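Local coordinates for protein LbaCas13a H328A (C2c2) (Lachnospiraceae bacterium NK4A179, PDB 5WLH) that binds CRISPR guide RNA and its precursor as a Cas13a effector, an RNA-guided nuclease that cleaves RNA, at residues K1055-D1064 / R1358-Y1369. Residues are numbered along the deposited sequence; the frame is centred on the assembly and turned at random.
Sequences KITDRVSRSD and RYLQSIIRLLFY
Arg1358 sends CG away from its own backbone N (chi1 171°) and stays extended as far as NE, which carries its guanidinium out from the side of the helix to Asp1064, whose side chain comes from the opposite direction. The grip is end-on and nearly straight: NH1 of Arg1358 gives to OD1 of Asp1064 at 2.6 Å and NH2 to OD2 at 2.7 Å. Both oxygens lie in the guanidinium plane, yet the carboxylate is turned 43° from it and is met from above its own plane. On the other face of that plane, OD2 accepts the backbone N of Ser1061, the N-cap residue of helix 1062-1075. Midway along the contact, Arg1365 bends at chi2 and chi3 and lays one guanidinium face over the O of Ile1056, where helix 1050-1056 ends. The same O accepts the hydroxyl of Ser1362 (OG to O 2.9 Å). NH2 of Arg1365 adds a salt bridge to OD1 of Asp1058 at 2.8 Å, its hydrogen bond weak because it is bent to 130°. Ile1056 packs its CG2 against CA of Leu1366, 3.8 Å away. At the far end, Lys1055 sets CB over one face of the Tyr1369 ring, 4.0 Å from the centroid in a CH-pi contact, passes CG and CD along the phenol end, and curls at chi4 to hydrogen-bond OH through NZ. An asparagine in place of Asp1064 would probably cost the Arg1358 guanidinium its balancing charge and one of its two acceptors. Helix 1357-1368 thus bridges two consecutive helices and their linker, with Ile1102 of helix 1087-1103 beside the Asp1064 pair; this partly buried setting probably strengthens the ionic attraction.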
loop_
_atom_site.group_PDB
_atom_site.type_symbol
_atom_site.label_atom_id
_atom_site.label_comp_id
_atom_site.label_asym_id
_atom_site.label_seq_id
_atom_site.Cartn_x
_atom_site.Cartn_y
_atom_site.Cartn_z
ATOM N N LYS A 1055 -8.484 4.044 -27.435
ATOM C CA LYS A 1055 -9.801 4.389 -26.918
ATOM C C LYS A 1055 -9.772 5.542 -25.926
ATOM O O LYS A 1055 -10.805 6.182 -25.713
ATOM C CB LYS A 1055 -10.449 3.162 -26.266
ATOM C CG LYS A 1055 -11.056 2.179 -27.273
ATOM C CD LYS A 1055 -11.280 0.803 -26.671
ATOM C CE LYS A 1055 -11.544 -0.236 -27.748
ATOM N NZ LYS A 1055 -12.747 0.113 -28.565
ATOM N N ILE A 1056 -8.634 5.835 -25.308
ATOM C CA ILE A 1056 -8.616 6.835 -24.248
ATOM C C ILE A 1056 -7.886 8.102 -24.643
ATOM O O ILE A 1056 -7.890 9.066 -23.860
ATOM C CB ILE A 1056 -8.031 6.260 -22.939
ATOM C CG1 ILE A 1056 -6.579 5.849 -23.145
ATOM C CG2 ILE A 1056 -8.899 5.094 -22.437
ATOM C CD1 ILE A 1056 -5.644 6.353 -22.062
ATOM N N THR A 1057 -7.259 8.142 -25.815
ATOM C CA THR A 1057 -6.551 9.328 -26.268
ATOM C C THR A 1057 -7.017 9.697 -27.667
ATOM O O THR A 1057 -7.689 8.921 -28.356
ATOM C CB THR A 1057 -5.035 9.116 -26.282
ATOM O OG1 THR A 1057 -4.730 7.960 -27.070
ATOM C CG2 THR A 1057 -4.520 8.917 -24.881
ATOM N N ASP A 1058 -6.657 10.908 -28.074
ATOM C CA ASP A 1058 -6.814 11.356 -29.448
ATOM C C ASP A 1058 -5.460 11.322 -30.139
ATOM O O ASP A 1058 -4.436 11.658 -29.536
ATOM C CB ASP A 1058 -7.384 12.774 -29.508
ATOM C CG ASP A 1058 -8.724 12.893 -28.815
ATOM O OD1 ASP A 1058 -9.545 11.959 -28.937
ATOM O OD2 ASP A 1058 -8.954 13.926 -28.147
ATOM N N ARG A 1059 -5.463 10.930 -31.408
ATOM C CA ARG A 1059 -4.233 10.912 -32.179
ATOM C C ARG A 1059 -3.609 12.301 -32.227
ATOM O O ARG A 1059 -4.300 13.320 -32.233
ATOM C CB ARG A 1059 -4.506 10.414 -33.596
ATOM C CG ARG A 1059 -4.992 8.988 -33.649
ATOM C CD ARG A 1059 -4.885 8.435 -35.045
ATOM N NE ARG A 1059 -5.886 9.016 -35.933
ATOM C CZ ARG A 1059 -5.954 8.773 -37.238
ATOM N NH1 ARG A 1059 -5.076 7.960 -37.813
ATOM N NH2 ARG A 1059 -6.902 9.345 -37.969
ATOM N N VAL A 1060 -2.275 12.329 -32.241
ATOM C CA VAL A 1060 -1.565 13.571 -32.496
ATOM C C VAL A 1060 -1.999 14.116 -33.850
ATOM O O VAL A 1060 -2.155 13.367 -34.825
ATOM C CB VAL A 1060 -0.047 13.344 -32.437
ATOM C CG1 VAL A 1060 0.710 14.663 -32.652
ATOM C CG2 VAL A 1060 0.340 12.704 -31.099
ATOM N N SER A 1061 -2.208 15.423 -33.909
ATOM C CA SER A 1061 -2.742 16.096 -35.080
ATOM C C SER A 1061 -1.726 17.086 -35.629
ATOM O O SER A 1061 -0.739 17.437 -34.975
ATOM C CB SER A 1061 -4.032 16.843 -34.733
ATOM O OG SER A 1061 -3.738 17.899 -33.840
ATOM N N ARG A 1062 -1.998 17.555 -36.848
ATOM C CA ARG A 1062 -1.209 18.647 -37.409
ATOM C C ARG A 1062 -1.210 19.854 -36.475
ATOM O O ARG A 1062 -0.155 20.432 -36.185
ATOM C CB ARG A 1062 -1.750 19.026 -38.791
ATOM C CG ARG A 1062 -1.009 20.187 -39.443
ATOM C CD ARG A 1062 -1.472 20.407 -40.880
ATOM N NE ARG A 1062 -0.903 19.433 -41.809
ATOM C CZ ARG A 1062 0.335 19.494 -42.297
ATOM N NH1 ARG A 1062 1.154 20.476 -41.933
ATOM N NH2 ARG A 1062 0.759 18.565 -43.143
ATOM N N SER A 1063 -2.388 20.233 -35.969
ATOM C CA SER A 1063 -2.471 21.427 -35.134
ATOM C C SER A 1063 -1.681 21.264 -33.841
ATOM O O SER A 1063 -1.171 22.254 -33.301
ATOM C CB SER A 1063 -3.932 21.773 -34.832
ATOM O OG SER A 1063 -4.561 20.774 -34.055
ATOM N N ASP A 1064 -1.569 20.032 -33.334
ATOM C CA ASP A 1064 -0.658 19.766 -32.221
ATOM C C ASP A 1064 0.777 20.093 -32.606
ATOM O O ASP A 1064 1.504 20.751 -31.854
ATOM C CB ASP A 1064 -0.755 18.298 -31.794
ATOM C CG ASP A 1064 -2.061 17.966 -31.101
ATOM O OD1 ASP A 1064 -2.649 18.864 -30.460
ATOM O OD2 ASP A 1064 -2.489 16.793 -31.197
ATOM N N ARG A 1358 -6.545 18.688 -21.458
ATOM C CA ARG A 1358 -6.440 17.564 -22.384
ATOM C C ARG A 1358 -5.939 16.307 -21.674
ATOM O O ARG A 1358 -6.449 15.199 -21.903
ATOM C CB ARG A 1358 -5.517 17.946 -23.535
ATOM C CG ARG A 1358 -5.131 16.816 -24.459
ATOM C CD ARG A 1358 -4.302 17.401 -25.570
ATOM N NE ARG A 1358 -3.972 16.442 -26.611
ATOM C CZ ARG A 1358 -3.582 16.800 -27.827
ATOM N NH1 ARG A 1358 -3.489 18.087 -28.126
ATOM N NH2 ARG A 1358 -3.283 15.882 -28.732
ATOM N N TYR A 1359 -4.940 16.462 -20.809
ATOM C CA TYR A 1359 -4.460 15.336 -20.013
ATOM C C TYR A 1359 -5.572 14.800 -19.121
ATOM O O TYR A 1359 -5.824 13.589 -19.074
ATOM C CB TYR A 1359 -3.264 15.786 -19.182
ATOM C CG TYR A 1359 -2.595 14.699 -18.363
ATOM C CD1 TYR A 1359 -3.114 14.302 -17.138
ATOM C CD2 TYR A 1359 -1.431 14.096 -18.808
ATOM C CE1 TYR A 1359 -2.487 13.302 -16.381
ATOM C CE2 TYR A 1359 -0.800 13.116 -18.066
ATOM C CZ TYR A 1359 -1.332 12.716 -16.866
ATOM O OH TYR A 1359 -0.691 11.732 -16.141
ATOM N N LEU A 1360 -6.250 15.701 -18.404
ATOM C CA LEU A 1360 -7.314 15.286 -17.495
ATOM C C LEU A 1360 -8.435 14.572 -18.234
ATOM O O LEU A 1360 -9.064 13.659 -17.678
ATOM C CB LEU A 1360 -7.849 16.495 -16.737
ATOM C CG LEU A 1360 -6.857 17.215 -15.838
ATOM C CD1 LEU A 1360 -7.479 18.448 -15.218
ATOM C CD2 LEU A 1360 -6.320 16.272 -14.742
ATOM N N GLN A 1361 -8.701 14.970 -19.479
ATOM C CA GLN A 1361 -9.703 14.262 -20.268
ATOM C C GLN A 1361 -9.315 12.807 -20.478
ATOM O O GLN A 1361 -10.165 11.914 -20.404
ATOM C CB GLN A 1361 -9.895 14.946 -21.624
ATOM C CG GLN A 1361 -10.908 16.075 -21.610
ATOM C CD GLN A 1361 -10.842 16.915 -22.873
ATOM O OE1 GLN A 1361 -11.408 18.001 -22.937
ATOM N NE2 GLN A 1361 -10.136 16.418 -23.876
ATOM N N SER A 1362 -8.042 12.545 -20.781
ATOM C CA SER A 1362 -7.640 11.160 -21.007
ATOM C C SER A 1362 -7.688 10.352 -19.718
ATOM O O SER A 1362 -7.964 9.146 -19.753
ATOM C CB SER A 1362 -6.248 11.111 -21.625
ATOM O OG SER A 1362 -6.326 11.351 -23.022
ATOM N N ILE A 1363 -7.412 10.991 -18.580
ATOM C CA ILE A 1363 -7.564 10.316 -17.294
ATOM C C ILE A 1363 -9.021 9.951 -17.057
ATOM O O ILE A 1363 -9.331 8.844 -16.620
ATOM C CB ILE A 1363 -7.017 11.197 -16.160
ATOM C CG1 ILE A 1363 -5.513 11.463 -16.353
ATOM C CG2 ILE A 1363 -7.308 10.562 -14.813
ATOM C CD1 ILE A 1363 -4.665 10.174 -16.465
ATOM N N ILE A 1364 -9.947 10.876 -17.341
ATOM C CA ILE A 1364 -11.362 10.547 -17.189
ATOM C C ILE A 1364 -11.760 9.418 -18.134
ATOM O O ILE A 1364 -12.486 8.496 -17.747
ATOM C CB ILE A 1364 -12.223 11.809 -17.398
ATOM C CG1 ILE A 1364 -12.110 12.714 -16.173
ATOM C CG2 ILE A 1364 -13.666 11.430 -17.672
ATOM C CD1 ILE A 1364 -12.579 14.178 -16.447
ATOM N N ARG A 1365 -11.284 9.455 -19.378
ATOM C CA ARG A 1365 -11.613 8.376 -20.302
ATOM C C ARG A 1365 -11.028 7.054 -19.819
ATOM O O ARG A 1365 -11.657 5.997 -19.935
ATOM C CB ARG A 1365 -11.084 8.702 -21.689
ATOM C CG ARG A 1365 -11.734 9.933 -22.323
ATOM C CD ARG A 1365 -11.796 9.694 -23.811
ATOM N NE ARG A 1365 -10.796 10.456 -24.529
ATOM C CZ ARG A 1365 -10.444 10.231 -25.791
ATOM N NH1 ARG A 1365 -10.990 9.240 -26.493
ATOM N NH2 ARG A 1365 -9.530 11.007 -26.350
ATOM N N LEU A 1366 -9.810 7.105 -19.300
ATOM C CA LEU A 1366 -9.194 5.919 -18.722
ATOM C C LEU A 1366 -10.067 5.335 -17.622
ATOM O O LEU A 1366 -10.252 4.113 -17.539
ATOM C CB LEU A 1366 -7.813 6.307 -18.193
ATOM C CG LEU A 1366 -6.978 5.384 -17.324
ATOM C CD1 LEU A 1366 -5.509 5.727 -17.554
ATOM C CD2 LEU A 1366 -7.354 5.583 -15.875
ATOM N N LEU A 1367 -10.596 6.190 -16.748
ATOM C CA LEU A 1367 -11.368 5.692 -15.613
ATOM C C LEU A 1367 -12.732 5.179 -16.033
ATOM O O LEU A 1367 -13.242 4.212 -15.449
ATOM C CB LEU A 1367 -11.535 6.790 -14.573
ATOM C CG LEU A 1367 -10.236 7.159 -13.855
ATOM C CD1 LEU A 1367 -10.454 8.454 -13.089
ATOM C CD2 LEU A 1367 -9.861 6.024 -12.915
ATOM N N PHE A 1368 -13.344 5.819 -17.027
ATOM C CA PHE A 1368 -14.760 5.607 -17.311
ATOM C C PHE A 1368 -15.025 4.707 -18.498
ATOM O O PHE A 1368 -16.095 4.099 -18.554
ATOM C CB PHE A 1368 -15.470 6.940 -17.578
ATOM C CG PHE A 1368 -15.914 7.646 -16.334
ATOM C CD1 PHE A 1368 -17.147 7.353 -15.755
ATOM C CD2 PHE A 1368 -15.102 8.586 -15.731
ATOM C CE1 PHE A 1368 -17.561 8.004 -14.607
ATOM C CE2 PHE A 1368 -15.513 9.241 -14.577
ATOM C CZ PHE A 1368 -16.731 8.957 -14.016
ATOM N N TYR A 1369 -14.116 4.643 -19.466
ATOM C CA TYR A 1369 -14.377 3.872 -20.678
ATOM C C TYR A 1369 -14.834 2.450 -20.326
ATOM O O TYR A 1369 -14.172 1.774 -19.527
ATOM C CB TYR A 1369 -13.127 3.815 -21.560
ATOM C CG TYR A 1369 -13.463 3.304 -22.937
ATOM C CD1 TYR A 1369 -13.551 1.943 -23.184
ATOM C CD2 TYR A 1369 -13.768 4.183 -23.964
ATOM C CE1 TYR A 1369 -13.905 1.471 -24.430
ATOM C CE2 TYR A 1369 -14.118 3.718 -25.219
ATOM C CZ TYR A 1369 -14.188 2.365 -25.443
ATOM O OH TYR A 1369 -14.532 1.889 -26.692
#